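Local coordinates for protein 7,8-dihydro-6-hydroxymethylpterin pyrophosphokinase-dihydropteroate synthase (Plasmodium falciparum, PDB 6JWV) that probably catalyses two consecutive steps of folate biosynthesis, pyrophosphorylating 6-hydroxymethyl-7,8-dihydropterin with ATP and then condensing the product with 4-aminobenzoate to give 7,8-dihydropteroate, at residues M529-N534 / L578-K583; S480-N485 / N502-C507; I572-G577 / D598-F603. The protein carries 1 engineered substitution. All coordinates share one frame; numbering follows the deposited sequence.

Contact 1 (M529-N534 / L578-K583). With XTZ (4-{[(2-amino-4-oxo-3,4,7,8-tetrahydropteridin-6-yl)methyl]amino}-N-(1,3-thiazol-2-yl)benzenesulfonamide), chain C; ACT (acetate ion), chain I.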
# COMPACT_ATOMS: atom_id res chain seq x y z
N MET A 529 2.82 26.13 -3.03
CA MET A 529 3.28 25.25 -4.14
C MET A 529 4.70 25.57 -4.58
O MET A 529 5.07 26.74 -4.65
CB MET A 529 2.34 25.35 -5.35
CG MET A 529 2.29 24.08 -6.20
SD MET A 529 1.77 24.28 -7.93
CE MET A 529 3.11 25.31 -8.56
N HIS A 530 5.47 24.52 -4.88
CA HIS A 530 6.79 24.69 -5.49
C HIS A 530 6.70 24.79 -7.02
O HIS A 530 6.14 23.90 -7.68
CB HIS A 530 7.77 23.58 -5.10
CG HIS A 530 9.10 23.69 -5.79
ND1 HIS A 530 9.33 23.15 -7.04
CD2 HIS A 530 10.23 24.34 -5.44
CE1 HIS A 530 10.56 23.45 -7.42
NE2 HIS A 530 11.13 24.16 -6.47
N LYS A 531 7.26 25.87 -7.57
CA LYS A 531 7.55 26.00 -9.01
C LYS A 531 8.83 26.80 -9.20
O LYS A 531 9.30 27.44 -8.28
CB LYS A 531 6.39 26.66 -9.77
CG LYS A 531 6.20 28.15 -9.53
CD LYS A 531 5.00 28.65 -10.31
CE LYS A 531 4.61 30.08 -9.95
NZ LYS A 531 5.71 31.08 -10.20
N ARG A 532 9.39 26.74 -10.41
CA ARG A 532 10.42 27.68 -10.85
C ARG A 532 9.94 28.43 -12.07
O ARG A 532 9.27 27.87 -12.95
CB ARG A 532 11.71 26.95 -11.19
CG ARG A 532 12.50 26.47 -10.00
CD ARG A 532 13.60 25.57 -10.53
NE ARG A 532 14.58 25.16 -9.54
CZ ARG A 532 15.53 24.26 -9.80
NH1 ARG A 532 15.59 23.68 -10.98
NH2 ARG A 532 16.40 23.92 -8.87
N GLY A 533 10.27 29.73 -12.12
CA GLY A 533 10.00 30.59 -13.27
C GLY A 533 8.53 30.85 -13.55
O GLY A 533 7.71 31.00 -12.63
N ASN A 534 8.21 30.90 -14.84
CA ASN A 534 6.88 31.22 -15.36
C ASN A 534 6.57 30.19 -16.45
O ASN A 534 7.48 29.51 -16.89
CB ASN A 534 6.90 32.65 -15.93
CG ASN A 534 7.93 32.83 -17.05
OD1 ASN A 534 7.72 32.40 -18.19
ND2 ASN A 534 9.05 33.47 -16.73
N LEU A 578 3.78 19.21 -9.11
CA LEU A 578 3.95 18.30 -10.24
C LEU A 578 3.79 19.02 -11.59
O LEU A 578 2.85 19.81 -11.78
CB LEU A 578 2.97 17.13 -10.13
CG LEU A 578 3.16 16.20 -8.92
CD1 LEU A 578 2.03 15.20 -8.90
CD2 LEU A 578 4.51 15.48 -8.93
N GLY A 579 4.72 18.75 -12.51
CA GLY A 579 4.77 19.40 -13.83
C GLY A 579 5.25 20.86 -13.88
O GLY A 579 5.41 21.42 -14.96
N PHE A 580 5.48 21.48 -12.72
CA PHE A 580 5.97 22.87 -12.69
C PHE A 580 7.50 22.94 -12.49
O PHE A 580 7.99 22.88 -11.35
CB PHE A 580 5.31 23.62 -11.54
CG PHE A 580 3.90 24.05 -11.80
CD1 PHE A 580 2.83 23.25 -11.40
CD2 PHE A 580 3.64 25.30 -12.37
CE1 PHE A 580 1.53 23.66 -11.58
CE2 PHE A 580 2.34 25.72 -12.55
CZ PHE A 580 1.28 24.90 -12.17
N ALA A 581 8.23 23.08 -13.60
CA ALA A 581 9.71 23.02 -13.61
C ALA A 581 10.25 21.64 -13.17
O ALA A 581 11.21 21.52 -12.37
CB ALA A 581 10.34 24.17 -12.82
N LYS A 582 9.61 20.61 -13.71
CA LYS A 582 10.02 19.23 -13.52
C LYS A 582 9.83 18.51 -14.83
O LYS A 582 8.75 18.58 -15.43
CB LYS A 582 9.17 18.54 -12.45
CG LYS A 582 9.43 18.95 -11.01
CD LYS A 582 8.27 19.76 -10.46
CE LYS A 582 8.64 20.40 -9.14
NZ LYS A 582 7.70 21.49 -8.79
N LYS A 583 10.86 17.81 -15.29
CA LYS A 583 10.70 16.83 -16.36
C LYS A 583 9.76 15.70 -15.86
O LYS A 583 9.69 15.43 -14.64
CB LYS A 583 12.06 16.25 -16.73
CG LYS A 583 12.99 17.17 -17.51
CD LYS A 583 14.45 16.92 -17.17
CE LYS A 583 14.89 15.45 -17.26
NZ LYS A 583 15.65 15.02 -16.03
O3 XTZ C . -0.44 21.17 -9.28
C16 XTZ C . -1.05 22.21 -8.94
N2 XTZ C . -1.12 22.56 -7.64
C3 XTZ C . -1.70 23.09 -9.94
N4 XTZ C . -1.67 22.84 -11.28
C4 XTZ C . -2.30 23.70 -12.14
C15 XTZ C . -3.02 24.94 -11.67
N8 XTZ C . -3.00 25.14 -10.23
C2 XTZ C . -2.39 24.29 -9.40
N3 XTZ C . -2.40 24.51 -8.05
C1 XTZ C . -1.76 23.66 -7.21
N1 XTZ C . -1.77 23.90 -5.89
C5 XTZ C . -2.30 23.46 -13.63
N5 XTZ C . -0.99 23.75 -14.22
C6 XTZ C . -0.34 22.87 -15.05
C14 XTZ C . -1.08 22.19 -16.03
C13 XTZ C . -0.44 21.30 -16.87
C9 XTZ C . 0.93 21.05 -16.78
C8 XTZ C . 1.69 21.74 -15.81
C7 XTZ C . 1.06 22.65 -14.95
S1 XTZ C . 1.58 20.01 -17.81
O1 XTZ C . 1.14 18.67 -17.63
O2 XTZ C . 3.01 19.99 -17.62
N6 XTZ C . 1.18 20.45 -19.32
C10 XTZ C . -0.01 20.20 -19.97
S2 XTZ C . -0.20 20.27 -21.69
C12 XTZ C . -1.89 19.88 -21.62
C11 XTZ C . -2.22 19.73 -20.26
N7 XTZ C . -1.19 19.91 -19.36
C ACT I . 14.51 24.79 -5.98
O ACT I . 13.79 25.32 -6.86
OXT ACT I . 15.67 24.43 -6.20
CH3 ACT I . 13.99 24.57 -4.60

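Contact 2 (S480-N485 / N502-C507). With XTZ (4-{[(2-amino-4-oxo-3,4,7,8-tetrahydropteridin-6-yl)methyl]amino}-N-(1,3-thiazol-2-yl)benzenesulfonamide), chain C.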
# COMPACT_ATOMS: atom_id res chain seq x y z
N SER A 480 -11.51 27.43 -2.44
CA SER A 480 -10.13 27.79 -2.62
C SER A 480 -9.98 28.63 -3.90
O SER A 480 -10.49 28.26 -4.95
CB SER A 480 -9.30 26.51 -2.67
OG SER A 480 -8.25 26.63 -3.59
N ILE A 481 -9.28 29.76 -3.81
CA ILE A 481 -8.93 30.54 -5.02
C ILE A 481 -7.46 30.42 -5.46
O ILE A 481 -6.55 30.76 -4.72
CB ILE A 481 -9.39 32.03 -4.94
CG1 ILE A 481 -9.14 32.74 -6.28
CG2 ILE A 481 -8.77 32.72 -3.73
CD1 ILE A 481 -9.76 34.11 -6.41
N ASP A 482 -7.26 29.93 -6.68
CA ASP A 482 -5.95 29.79 -7.31
C ASP A 482 -5.55 31.15 -7.88
O ASP A 482 -5.95 31.53 -8.95
CB ASP A 482 -6.05 28.73 -8.41
CG ASP A 482 -4.71 28.35 -9.02
OD1 ASP A 482 -3.75 29.15 -9.04
OD2 ASP A 482 -4.62 27.22 -9.53
N THR A 483 -4.75 31.89 -7.12
CA THR A 483 -4.35 33.24 -7.49
C THR A 483 -3.03 33.59 -6.86
O THR A 483 -2.70 33.05 -5.80
CB THR A 483 -5.39 34.33 -7.13
OG1 THR A 483 -4.86 35.60 -7.52
CG2 THR A 483 -5.73 34.37 -5.65
N ILE A 484 -2.29 34.47 -7.52
CA ILE A 484 -1.07 35.09 -6.93
C ILE A 484 -1.20 36.60 -6.83
O ILE A 484 -0.25 37.29 -6.47
CB ILE A 484 0.23 34.72 -7.68
CG1 ILE A 484 0.23 35.29 -9.11
CG2 ILE A 484 0.44 33.21 -7.64
CD1 ILE A 484 1.56 35.28 -9.82
N ASN A 485 -2.39 37.10 -7.17
CA ASN A 485 -2.66 38.53 -7.26
C ASN A 485 -3.28 38.96 -5.96
O ASN A 485 -4.41 38.56 -5.65
CB ASN A 485 -3.60 38.86 -8.43
CG ASN A 485 -3.57 40.34 -8.84
OD1 ASN A 485 -2.90 41.18 -8.21
ND2 ASN A 485 -4.31 40.67 -9.91
N ASN A 502 -4.81 29.41 -2.77
CA ASN A 502 -3.91 28.49 -3.47
C ASN A 502 -2.92 29.34 -4.26
O ASN A 502 -3.22 29.85 -5.35
CB ASN A 502 -4.70 27.51 -4.37
CG ASN A 502 -3.82 26.63 -5.24
OD1 ASN A 502 -2.63 26.43 -4.98
ND2 ASN A 502 -4.40 26.09 -6.29
N ASP A 503 -1.74 29.54 -3.65
CA ASP A 503 -0.68 30.38 -4.21
C ASP A 503 0.41 29.51 -4.82
O ASP A 503 1.21 28.88 -4.11
CB ASP A 503 -0.09 31.30 -3.13
CG ASP A 503 0.77 32.44 -3.71
OD1 ASP A 503 1.68 32.20 -4.56
OD2 ASP A 503 0.54 33.60 -3.29
N ILE A 504 0.45 29.48 -6.15
CA ILE A 504 1.41 28.64 -6.86
C ILE A 504 2.87 29.12 -6.78
O ILE A 504 3.78 28.37 -7.14
CB ILE A 504 0.97 28.34 -8.32
CG1 ILE A 504 0.75 29.63 -9.12
CG2 ILE A 504 -0.25 27.42 -8.33
CD1 ILE A 504 0.88 29.47 -10.62
N SER A 505 3.09 30.34 -6.29
CA SER A 505 4.44 30.88 -6.11
C SER A 505 4.89 30.74 -4.65
O SER A 505 6.00 31.16 -4.28
CB SER A 505 4.49 32.34 -6.55
OG SER A 505 3.95 33.21 -5.57
N ALA A 506 4.02 30.13 -3.84
CA ALA A 506 4.24 29.95 -2.41
C ALA A 506 4.45 31.31 -1.73
O ALA A 506 5.36 31.49 -0.91
CB ALA A 506 5.37 28.95 -2.13
N CYS A 507 3.60 32.25 -2.11
CA CYS A 507 3.62 33.65 -1.63
C CYS A 507 4.96 34.38 -1.84
O CYS A 507 5.24 35.33 -1.12
CB CYS A 507 3.13 33.75 -0.16
SG CYS A 507 1.58 32.85 0.18
O3 XTZ C . -0.44 21.17 -9.28
C16 XTZ C . -1.05 22.21 -8.94
N2 XTZ C . -1.12 22.56 -7.64
C3 XTZ C . -1.70 23.09 -9.94
N4 XTZ C . -1.67 22.84 -11.28
C4 XTZ C . -2.30 23.70 -12.14
C15 XTZ C . -3.02 24.94 -11.67
N8 XTZ C . -3.00 25.14 -10.23
C2 XTZ C . -2.39 24.29 -9.40
N3 XTZ C . -2.40 24.51 -8.05
C1 XTZ C . -1.76 23.66 -7.21
N1 XTZ C . -1.77 23.90 -5.89
C5 XTZ C . -2.30 23.46 -13.63
N5 XTZ C . -0.99 23.75 -14.22
C6 XTZ C . -0.34 22.87 -15.05
C14 XTZ C . -1.08 22.19 -16.03
C13 XTZ C . -0.44 21.30 -16.87
C9 XTZ C . 0.93 21.05 -16.78
C8 XTZ C . 1.69 21.74 -15.81
C7 XTZ C . 1.06 22.65 -14.95
S1 XTZ C . 1.58 20.01 -17.81
O1 XTZ C . 1.14 18.67 -17.63
O2 XTZ C . 3.01 19.99 -17.62
N6 XTZ C . 1.18 20.45 -19.32
C10 XTZ C . -0.01 20.20 -19.97
S2 XTZ C . -0.20 20.27 -21.69
C12 XTZ C . -1.89 19.88 -21.62
C11 XTZ C . -2.22 19.73 -20.26
N7 XTZ C . -1.19 19.91 -19.36
O HOH W 1 -1.86 30.77 -7.66

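Contact 3 (I572-G577 / D598-F603). With XTZ (4-{[(2-amino-4-oxo-3,4,7,8-tetrahydropteridin-6-yl)methyl]amino}-N-(1,3-thiazol-2-yl)benzenesulfonamide), chain C.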
# COMPACT_ATOMS: atom_id res chain seq x y z
N ILE A 572 -1.31 25.65 7.00
CA ILE A 572 -0.41 25.70 5.85
C ILE A 572 -0.31 24.35 5.16
O ILE A 572 -0.05 23.34 5.80
CB ILE A 572 0.96 26.27 6.26
CG1 ILE A 572 0.80 27.71 6.71
CG2 ILE A 572 1.95 26.21 5.11
CD1 ILE A 572 1.97 28.26 7.48
N LEU A 573 -0.52 24.35 3.84
CA LEU A 573 -0.52 23.12 3.03
C LEU A 573 0.61 23.09 2.02
O LEU A 573 0.87 24.08 1.33
CB LEU A 573 -1.86 22.98 2.31
CG LEU A 573 -3.08 22.90 3.22
CD1 LEU A 573 -4.20 23.71 2.62
CD2 LEU A 573 -3.49 21.45 3.39
N PHE A 574 1.27 21.94 1.96
CA PHE A 574 2.47 21.72 1.14
C PHE A 574 2.01 21.16 -0.18
O PHE A 574 1.12 20.31 -0.21
CB PHE A 574 3.35 20.65 1.79
CG PHE A 574 4.21 21.16 2.91
CD1 PHE A 574 3.64 21.62 4.10
CD2 PHE A 574 5.60 21.12 2.79
CE1 PHE A 574 4.45 22.08 5.14
CE2 PHE A 574 6.41 21.58 3.82
CZ PHE A 574 5.84 22.07 4.99
N ASP A 575 2.63 21.62 -1.26
CA ASP A 575 2.36 21.07 -2.58
C ASP A 575 3.65 21.09 -3.39
O ASP A 575 4.30 22.14 -3.56
CB ASP A 575 1.22 21.84 -3.28
CG ASP A 575 0.81 21.23 -4.65
OD1 ASP A 575 1.50 20.32 -5.20
OD2 ASP A 575 -0.24 21.68 -5.20
N ILE A 576 4.00 19.92 -3.90
CA ILE A 576 5.24 19.68 -4.65
C ILE A 576 5.27 20.27 -6.06
O ILE A 576 6.31 20.26 -6.69
CB ILE A 576 5.54 18.17 -4.78
CG1 ILE A 576 4.34 17.47 -5.46
CG2 ILE A 576 5.91 17.60 -3.42
CD1 ILE A 576 4.32 15.97 -5.37
N GLY A 577 4.12 20.73 -6.54
CA GLY A 577 4.01 21.30 -7.88
C GLY A 577 4.42 20.37 -9.02
O GLY A 577 5.30 20.72 -9.83
N ASP A 598 4.95 12.77 5.26
CA ASP A 598 4.09 12.06 6.23
C ASP A 598 3.78 12.89 7.47
O ASP A 598 2.85 12.58 8.21
CB ASP A 598 4.69 10.73 6.69
CG ASP A 598 4.65 9.66 5.61
OD1 ASP A 598 4.07 9.90 4.50
OD2 ASP A 598 5.21 8.57 5.88
N GLU A 599 4.56 13.94 7.69
CA GLU A 599 4.36 14.76 8.86
C GLU A 599 3.52 16.00 8.54
O GLU A 599 3.15 16.74 9.47
CB GLU A 599 5.71 15.17 9.49
CG GLU A 599 6.48 14.04 10.16
CD GLU A 599 5.89 13.63 11.50
OE1 GLU A 599 6.02 14.39 12.50
OE2 GLU A 599 5.28 12.54 11.56
N TYR A 600 3.22 16.22 7.26
CA TYR A 600 2.69 17.50 6.80
C TYR A 600 1.35 17.42 6.10
O TYR A 600 1.03 16.38 5.55
CB TYR A 600 3.69 18.12 5.84
CG TYR A 600 5.03 18.50 6.43
CD1 TYR A 600 5.13 19.09 7.71
CD2 TYR A 600 6.20 18.30 5.71
CE1 TYR A 600 6.35 19.46 8.23
CE2 TYR A 600 7.44 18.66 6.22
CZ TYR A 600 7.51 19.25 7.48
OH TYR A 600 8.73 19.59 7.97
N PRO A 601 0.55 18.51 6.13
CA PRO A 601 -0.66 18.56 5.28
C PRO A 601 -0.25 18.63 3.82
O PRO A 601 0.51 19.51 3.43
CB PRO A 601 -1.35 19.85 5.73
CG PRO A 601 -0.79 20.18 7.05
CD PRO A 601 0.62 19.67 7.03
N LEU A 602 -0.74 17.69 3.02
CA LEU A 602 -0.27 17.56 1.65
C LEU A 602 -1.38 17.76 0.61
O LEU A 602 -2.45 17.16 0.70
CB LEU A 602 0.49 16.24 1.46
CG LEU A 602 1.06 15.92 0.07
CD1 LEU A 602 2.19 16.86 -0.34
CD2 LEU A 602 1.52 14.48 -0.00
N PHE A 603 -1.09 18.59 -0.39
CA PHE A 603 -2.00 18.95 -1.46
C PHE A 603 -1.23 18.60 -2.74
O PHE A 603 -0.07 18.99 -2.87
CB PHE A 603 -2.26 20.45 -1.36
CG PHE A 603 -3.31 21.00 -2.29
CD1 PHE A 603 -3.05 21.17 -3.66
CD2 PHE A 603 -4.52 21.46 -1.79
CE1 PHE A 603 -4.01 21.74 -4.51
CE2 PHE A 603 -5.47 22.03 -2.63
CZ PHE A 603 -5.21 22.17 -4.00
O3 XTZ C . -0.44 21.17 -9.28
C16 XTZ C . -1.05 22.21 -8.94
N2 XTZ C . -1.12 22.56 -7.64
C3 XTZ C . -1.70 23.09 -9.94
N4 XTZ C . -1.67 22.84 -11.28
C4 XTZ C . -2.30 23.70 -12.14
C15 XTZ C . -3.02 24.94 -11.67
N8 XTZ C . -3.00 25.14 -10.23
C2 XTZ C . -2.39 24.29 -9.40
N3 XTZ C . -2.40 24.51 -8.05
C1 XTZ C . -1.76 23.66 -7.21
N1 XTZ C . -1.77 23.90 -5.89
C5 XTZ C . -2.30 23.46 -13.63
N5 XTZ C . -0.99 23.75 -14.22
C6 XTZ C . -0.34 22.87 -15.05
C14 XTZ C . -1.08 22.19 -16.03
C13 XTZ C . -0.44 21.30 -16.87
C9 XTZ C . 0.93 21.05 -16.78
C8 XTZ C . 1.69 21.74 -15.81
C7 XTZ C . 1.06 22.65 -14.95
S1 XTZ C . 1.58 20.01 -17.81
O1 XTZ C . 1.14 18.67 -17.63
O2 XTZ C . 3.01 19.99 -17.62
N6 XTZ C . 1.18 20.45 -19.32
C10 XTZ C . -0.01 20.20 -19.97
S2 XTZ C . -0.20 20.27 -21.69
C12 XTZ C . -1.89 19.88 -21.62
C11 XTZ C . -2.22 19.73 -20.26
N7 XTZ C . -1.19 19.91 -19.36

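Contact 1 (M529-N534 / L578-K583)
Lys582 NZ is gripped from several directions where two loops meet at the C-terminal mouth of the TIM barrel of the dihydropteroate synthase part. Across the contact Lys582 NZ donates to His530 ND1 at 2.9 Å, lying in the plane of the imidazole at its edge. Within its own loop Lys582 NZ also reaches Phe580 O at 2.9 Å, and Gly577 O and Ile576 O, just past strand 572-575, complete the cluster, so the buried ammonium ties the loops together through mostly backbone oxygens. At the far edge of the same imidazole, His530 NE2 donates to O of an acetate ion, probably from the crystallisation liquor, with an almost straight bond (169°). Arg532 spans that ion with NE to O and NH2 to OXT, its chain extended from CG to NE. Next to it, Ala581 CB packs on Arg532 CB at 3.5 Å. The bend of Met529 at chi3 (64°) swings CE over the middle of the Phe580 ring, a CH-pi contact 3.5 Å from the centroid; Met529 SD adds an oblique Met-aromatic contact. On the opposite face of Phe580 lies the benzene ring of the bound pterin-sulfonamide adduct, its C7 offset toward the rim.

Contact 2 (S480-N485 / N502-C507)
The pterin pocket of this TIM barrel is lined by Asp482 and Asn502, at the C-terminal ends of two neighbouring parallel strands of a beta-alpha-beta unit joined through helix 486-494. The two residues form a parallel bridge: Asn502 N donates to Ile481 O at 2.9 Å, and Thr483 N returns a bond to Asn502 O at 3.1 Å. Both side chains leave the same face of the sheet and run side by side, CG anti to N in each (chi1 -172° in Asp482 and 173° in Asn502), carrying both ends to the pterin of the bound adduct. Asp482 OD2 accepts from ligand N8 at 2.7 Å. The Asn502 amide reads two neighbouring atoms, OD1 taking a hydrogen from N1 and ND2 giving one to N3, both nearly straight; ND2 also bonds Asp430, which helps fix the amide's rotation. A water donates to Asp482 OD1 and Asn502 O and accepts from Ile504 N, so it links the carboxylate to the backbone of the other strand. Farther along, Ile484 CG2 rests against Ile504 CG1 at 3.9 Å and beside Asp503 OD1, which accepts from Ser505 N in an Asx turn, from Cys507 N, and from Ser505 OG at 2.7 Å.

Contact 3 (I572-G577 / D598-F603)
Phe574 and Tyr600 lie almost flat on one another in an offset stack, centroids 4.2 Å apart and planes only 4° from parallel. Phe574 CZ stands over the middle of the tyrosine ring, while Tyr600 CB leans over the phenylalanine face as a CH-pi contact. The tyrosine hydroxyl is bonded to Glu556 of helix 547-564, the helix whose Leu555 and Leu559 also pack on Phe574. On the other side of the strand from Phe574, Leu573 CD2 packs on Pro601 CB at 3.6 Å, the two side chains crossing at about a right angle. A single bridge, Phe574 with Leu602, joins strand 572-575 to the approach to strand 603-604; these are the outer members of the parallel sheet, so their pairing closes the TIM barrel. Phe574 N donates to Pro601 O at 2.9 Å, and Phe603 N donates to Phe574 O at 2.8 Å. Asp575, with CG anti to N (chi1 -175°), extends its carboxylate to the pterin of the bound adduct, where Asp575 OD2 accepts from both N2 (2.7 Å) and N1 (2.8 Å). The edge of the Phe603 ring lies near Asp575 OD2, and the other oxygen, OD1, takes Gly577 N in an Asx turn from above the carboxylate plane.

How the contacts relate
The three contacts illustrate how a TIM barrel builds one pocket from separate strand ends: centres 14 to 15 Å apart, all reach the same bound adduct. Contacts 2 and 3 do not touch, their nearest atoms being about 5 Å apart, yet both hold the pterin's amino nitrogen N1, one through an amide and the other through a carboxylate. Contact 1 touches both. Met529 CE packs on Ile504 O of contact 2 at 3.4 Å, and Met529 CG on Asp575 CG of contact 3 at 3.6 Å, while Met529 SD lies 3.4 Å from ligand N2. Lys609 and Arg610 add further hydrogen bonds to the ligand.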